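Local coordinates for protein xylulose kinase (Bifidobacterium adolescentis ATCC 15703, PDB 3I8B) that probably catalyses the ATP-dependent phosphorylation of D-xylulose to D-xylulose 5-phosphate, as a member of the FGGY family of carbohydrate kinases, at residues D11-Q15 with G71-H75; S16-R20 with A51-A56. All coordinates share one frame; numbering follows the deposited sequence.

Contact 1. Residues D11-Q15 with G71-H75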
loop_
_atom_site.group_PDB
_atom_site.type_symbol
_atom_site.label_atom_id
_atom_site.label_comp_id
_atom_site.label_asym_id
_atom_site.label_seq_id
_atom_site.Cartn_x
_atom_site.Cartn_y
_atom_site.Cartn_z
ATOM N N ASP A 11 9.227 -6.579 8.615
ATOM C CA ASP A 11 8.519 -6.425 7.357
ATOM C C ASP A 11 7.906 -7.777 6.963
ATOM O O ASP A 11 8.593 -8.668 6.463
ATOM C CB ASP A 11 9.475 -5.915 6.281
ATOM C CG ASP A 11 8.886 -5.989 4.882
ATOM O OD1 ASP A 11 7.667 -6.224 4.741
ATOM O OD2 ASP A 11 9.652 -5.799 3.911
ATOM N N THR A 12 6.623 -7.949 7.245
ATOM C CA THR A 12 5.954 -9.175 6.825
ATOM C C THR A 12 5.189 -8.885 5.522
ATOM O O THR A 12 4.130 -8.265 5.524
ATOM C CB THR A 12 5.072 -9.750 7.948
ATOM O OG1 THR A 12 4.528 -11.010 7.546
ATOM C CG2 THR A 12 3.928 -8.783 8.332
ATOM N N SER A 13 5.775 -9.295 4.403
ATOM C CA SER A 13 5.206 -9.030 3.087
ATOM C C SER A 13 4.563 -10.303 2.561
ATOM O O SER A 13 4.643 -11.349 3.196
ATOM C CB SER A 13 6.300 -8.578 2.117
ATOM O OG SER A 13 7.233 -9.639 1.880
ATOM N N THR A 14 3.917 -10.224 1.399
ATOM C CA THR A 14 3.331 -11.417 0.818
ATOM C C THR A 14 4.377 -12.530 0.729
ATOM O O THR A 14 4.128 -13.676 1.121
ATOM C CB THR A 14 2.717 -11.105 -0.554
ATOM O OG1 THR A 14 1.787 -10.021 -0.407
ATOM C CG2 THR A 14 1.997 -12.322 -1.108
ATOM N N GLN A 15 5.570 -12.182 0.261
ATOM C CA GLN A 15 6.555 -13.199 -0.083
ATOM C C GLN A 15 7.423 -13.715 1.052
ATOM O O GLN A 15 7.847 -14.877 1.020
ATOM C CB GLN A 15 7.418 -12.734 -1.255
ATOM C CG GLN A 15 6.674 -12.830 -2.572
ATOM C CD GLN A 15 7.357 -12.065 -3.685
ATOM O OE1 GLN A 15 7.779 -12.648 -4.688
ATOM N NE2 GLN A 15 7.471 -10.750 -3.518
ATOM N N GLY A 71 5.687 -3.754 9.868
ATOM C CA GLY A 71 5.097 -3.237 8.650
ATOM C C GLY A 71 4.548 -4.441 7.905
ATOM O O GLY A 71 5.222 -5.464 7.824
ATOM N N GLY A 72 3.329 -4.341 7.376
ATOM C CA GLY A 72 2.693 -5.492 6.772
ATOM C C GLY A 72 2.073 -5.248 5.407
ATOM O O GLY A 72 1.672 -4.121 5.073
ATOM N N GLN A 73 1.983 -6.311 4.615
ATOM C CA GLN A 73 1.191 -6.246 3.385
ATOM C C GLN A 73 -0.214 -5.750 3.763
ATOM O O GLN A 73 -0.780 -6.198 4.757
ATOM C CB GLN A 73 1.127 -7.620 2.703
ATOM C CG GLN A 73 0.821 -8.780 3.644
ATOM C CD GLN A 73 0.600 -10.089 2.899
ATOM O OE1 GLN A 73 -0.042 -10.112 1.847
ATOM N NE2 GLN A 73 1.131 -11.184 3.439
ATOM N N GLN A 74 -0.767 -4.818 2.985
ATOM C CA GLN A 74 -2.046 -4.198 3.331
ATOM C C GLN A 74 -3.243 -5.129 3.124
ATOM O O GLN A 74 -3.128 -6.142 2.436
ATOM C CB GLN A 74 -2.244 -2.889 2.557
ATOM C CG GLN A 74 -1.178 -1.814 2.838
ATOM C CD GLN A 74 -1.653 -0.394 2.525
ATOM O OE1 GLN A 74 -2.692 0.073 3.031
ATOM N NE2 GLN A 74 -0.885 0.308 1.704
ATOM N N HIS A 75 -4.368 -4.795 3.763
ATOM C CA HIS A 75 -5.696 -5.338 3.416
ATOM C C HIS A 75 -5.983 -6.782 3.854
ATOM O O HIS A 75 -7.125 -7.119 4.161
ATOM C CB HIS A 75 -5.957 -5.192 1.899
ATOM C CG HIS A 75 -5.611 -3.837 1.355
ATOM N ND1 HIS A 75 -4.653 -3.642 0.381
ATOM C CD2 HIS A 75 -6.089 -2.607 1.658
ATOM C CE1 HIS A 75 -4.565 -2.354 0.097
ATOM N NE2 HIS A 75 -5.417 -1.703 0.868
HETATM O O HOH W 1 2.048 -11.158 6.112
HETATM O O HOH W 2 1.762 -14.247 2.425
#
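Thr12 and Gly71 join the ends of two neighbouring parallel strands, 6-12 and 65-72, through the bond from Thr12 N to Gly71 O (2.9 Å). The pairing runs one residue past the end of strand 65-72, where Gln73 N donates to Thr12 O at 3.0 Å. On one face of the sheet the methyl CG2 of Thr12 lies over the glycine backbone, 3.6 Å from Gly71 O.

Beyond the strands the Gln73 side chain bridges the two loops. With chi1 at 46°, CG sits between the backbone N and the carbonyl carbon, and the chain then extends across Thr14 at about a right angle. CB lies 4.0 Å from Thr14 OG1, CG packs at 3.8 Å from Thr12 O, and CD passes close to Thr14 N. At the tip, OE1 accepts from Thr14 OG1 (2.9 Å), the hydroxyl standing above the amide plane, 69° out of it. NE2 donates to two waters, one also bonded to Thr12 OG1 and the other to Thr14 O. Trp93 NE1 is a second partner of Thr14 OG1, so this hydroxyl is also gripped from beyond the two loops. A leucine in place of Gln73 would probably leave the Thr14 hydroxyl without its acceptor and both waters without their amide donor.

Asp11, predicted to be important for activity, and Gln74 and His75, predicted to bind substrate, flank these bonds. Backbone pairing, and an amide that accepts from a hydroxyl and donates to two waters, thus tie together two loops at the probable sugar site.

Contact 2. Residues S16-R20 with A51-A56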
loop_
_atom_site.group_PDB
_atom_site.type_symbol
_atom_site.label_atom_id
_atom_site.label_comp_id
_atom_site.label_asym_id
_atom_site.label_seq_id
_atom_site.Cartn_x
_atom_site.Cartn_y
_atom_site.Cartn_z
ATOM N N SER A 16 7.657 -12.877 2.062
ATOM C CA SER A 16 8.593 -13.233 3.114
ATOM C C SER A 16 8.466 -12.357 4.366
ATOM O O SER A 16 7.758 -11.347 4.377
ATOM C CB SER A 16 10.027 -13.117 2.585
ATOM O OG SER A 16 10.395 -11.753 2.421
ATOM N N CYS A 17 9.182 -12.762 5.413
ATOM C CA CYS A 17 9.328 -11.951 6.601
ATOM C C CYS A 17 10.785 -11.487 6.728
ATOM O O CYS A 17 11.703 -12.282 6.609
ATOM C CB CYS A 17 8.925 -12.741 7.838
ATOM S SG CYS A 17 8.592 -11.684 9.275
ATOM N N LYS A 18 10.988 -10.202 6.972
ATOM C CA LYS A 18 12.335 -9.684 7.213
ATOM C C LYS A 18 12.388 -9.085 8.604
ATOM O O LYS A 18 11.408 -8.486 9.056
ATOM C CB LYS A 18 12.702 -8.633 6.173
ATOM C CG LYS A 18 12.892 -9.224 4.780
ATOM C CD LYS A 18 12.821 -8.155 3.725
ATOM C CE LYS A 18 13.094 -8.744 2.348
ATOM N NZ LYS A 18 12.694 -7.743 1.325
ATOM N N VAL A 19 13.518 -9.260 9.288
ATOM C CA VAL A 19 13.713 -8.663 10.611
ATOM C C VAL A 19 14.996 -7.838 10.624
ATOM O O VAL A 19 16.092 -8.371 10.443
ATOM C CB VAL A 19 13.783 -9.723 11.726
ATOM C CG1 VAL A 19 14.103 -9.057 13.058
ATOM C CG2 VAL A 19 12.468 -10.500 11.828
ATOM N N ARG A 20 14.863 -6.535 10.814
ATOM C CA ARG A 20 16.021 -5.662 10.802
ATOM C C ARG A 20 16.319 -5.076 12.188
ATOM O O ARG A 20 15.740 -4.067 12.607
ATOM C CB ARG A 20 15.831 -4.551 9.784
ATOM C CG ARG A 20 17.108 -3.792 9.434
ATOM C CD ARG A 20 16.707 -2.583 8.623
ATOM N NE ARG A 20 17.791 -1.865 7.965
ATOM C CZ ARG A 20 18.473 -0.861 8.509
ATOM N NH1 ARG A 20 18.229 -0.486 9.760
ATOM N NH2 ARG A 20 19.411 -0.242 7.805
ATOM N N ALA A 51 7.565 -17.988 9.716
ATOM C CA ALA A 51 8.537 -17.174 9.002
ATOM C C ALA A 51 9.126 -16.091 9.908
ATOM O O ALA A 51 10.338 -15.858 9.887
ATOM C CB ALA A 51 7.927 -16.561 7.748
ATOM N N PHE A 52 8.285 -15.424 10.698
ATOM C CA PHE A 52 8.808 -14.435 11.639
ATOM C C PHE A 52 9.830 -15.038 12.603
ATOM O O PHE A 52 10.884 -14.462 12.845
ATOM C CB PHE A 52 7.703 -13.760 12.459
ATOM C CG PHE A 52 8.234 -12.997 13.637
ATOM C CD1 PHE A 52 8.848 -11.762 13.460
ATOM C CD2 PHE A 52 8.138 -13.522 14.921
ATOM C CE1 PHE A 52 9.357 -11.061 14.546
ATOM C CE2 PHE A 52 8.643 -12.831 15.998
ATOM C CZ PHE A 52 9.251 -11.593 15.814
ATOM N N GLN A 53 9.490 -16.190 13.162
ATOM C CA GLN A 53 10.340 -16.849 14.126
ATOM C C GLN A 53 11.692 -17.205 13.517
ATOM O O GLN A 53 12.715 -16.976 14.136
ATOM C CB GLN A 53 9.669 -18.117 14.632
ATOM C CG GLN A 53 8.836 -17.928 15.884
ATOM C CD GLN A 53 9.122 -19.018 16.908
ATOM O OE1 GLN A 53 9.226 -20.212 16.575
ATOM N NE2 GLN A 53 9.265 -18.611 18.159
ATOM N N GLU A 54 11.673 -17.755 12.301
ATOM C CA GLU A 54 12.893 -18.180 11.622
ATOM C C GLU A 54 13.721 -16.963 11.223
ATOM O O GLU A 54 14.948 -16.968 11.329
ATOM C CB GLU A 54 12.549 -19.035 10.390
ATOM C CG GLU A 54 13.750 -19.402 9.510
ATOM C CD GLU A 54 13.343 -19.891 8.121
ATOM O OE1 GLU A 54 12.248 -20.505 7.996
ATOM O OE2 GLU A 54 14.123 -19.661 7.160
ATOM N N ALA A 55 13.036 -15.911 10.788
ATOM C CA ALA A 55 13.677 -14.653 10.420
ATOM C C ALA A 55 14.350 -14.008 11.618
ATOM O O ALA A 55 15.492 -13.539 11.517
ATOM C CB ALA A 55 12.655 -13.686 9.816
ATOM N N ALA A 56 13.635 -13.962 12.745
ATOM C CA ALA A 56 14.177 -13.363 13.975
ATOM C C ALA A 56 15.390 -14.135 14.522
ATOM O O ALA A 56 16.353 -13.540 15.013
ATOM C CB ALA A 56 13.086 -13.264 15.046
#
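Cys17 and Val19, on one face of strand 16-23, pack against helix 46-58 in the actin-like ATPase fold of the FGGY N-terminal domain. Strand and helix run in roughly the same direction, their local axes 36° apart and 7.4 Å at closest approach, and the contact is made by van der Waals packing, with no hydrogen bond between the two segments.

The first shell is made by two strand side chains and one flank of the helix. Cys17 CB rests on the methyl of Ala51, CB to CB 3.9 Å. Its sulfur, anti to the backbone N (chi1 -162°), reaches on to Phe52, where SG meets CA at 3.6 Å and lies at the ring edge, 87° off the normal, a Cys sulfur-aromatic contact. One turn further along, the Ala55 methyl presses against the strand backbone, its CB 3.6 Å from Cys17 O. Val19 approaches with a single branch: CG2, anti to its own carbonyl carbon, lies 3.8 Å from both Ala55 CB and Ala56 N, and 4.2 Å from Phe52 CD1. The small alanine side chains probably allow the helix to lie this near the strand.

Outside this shell, Phe52 also meets the ring of Trp49 and touches Val10 of strand 6-12. Backbone bonds from Cys17 to Ala35 and from Val19 to Gly33 hold the strand against 29-36. Within the helix, Ala55 N donates to Ala51 O and Ala56 N to Phe52 O, both at 2.8 Å.

Contacts 1 and 2 share one mixed sheet, with centres about 12 Å apart, and contact 2 is nested within the chain loop that contact 1 closes. Strands 6-12 and 16-23 are antiparallel neighbours, joined by the probable hydrogen bond from Lys18 N to Asp11 O (2.9 Å). Cys17 SG also packs 4.2 Å from Thr12 CB, so the apolar layer beneath the helix reaches the strand that carries Asp11. Contact 1 lies nearer the probable catalytic centre: the Gln73 side chain is about 4 Å from that of Asp274, the predicted proton acceptor, whereas the Cys17 side chain is about 12 Å from it.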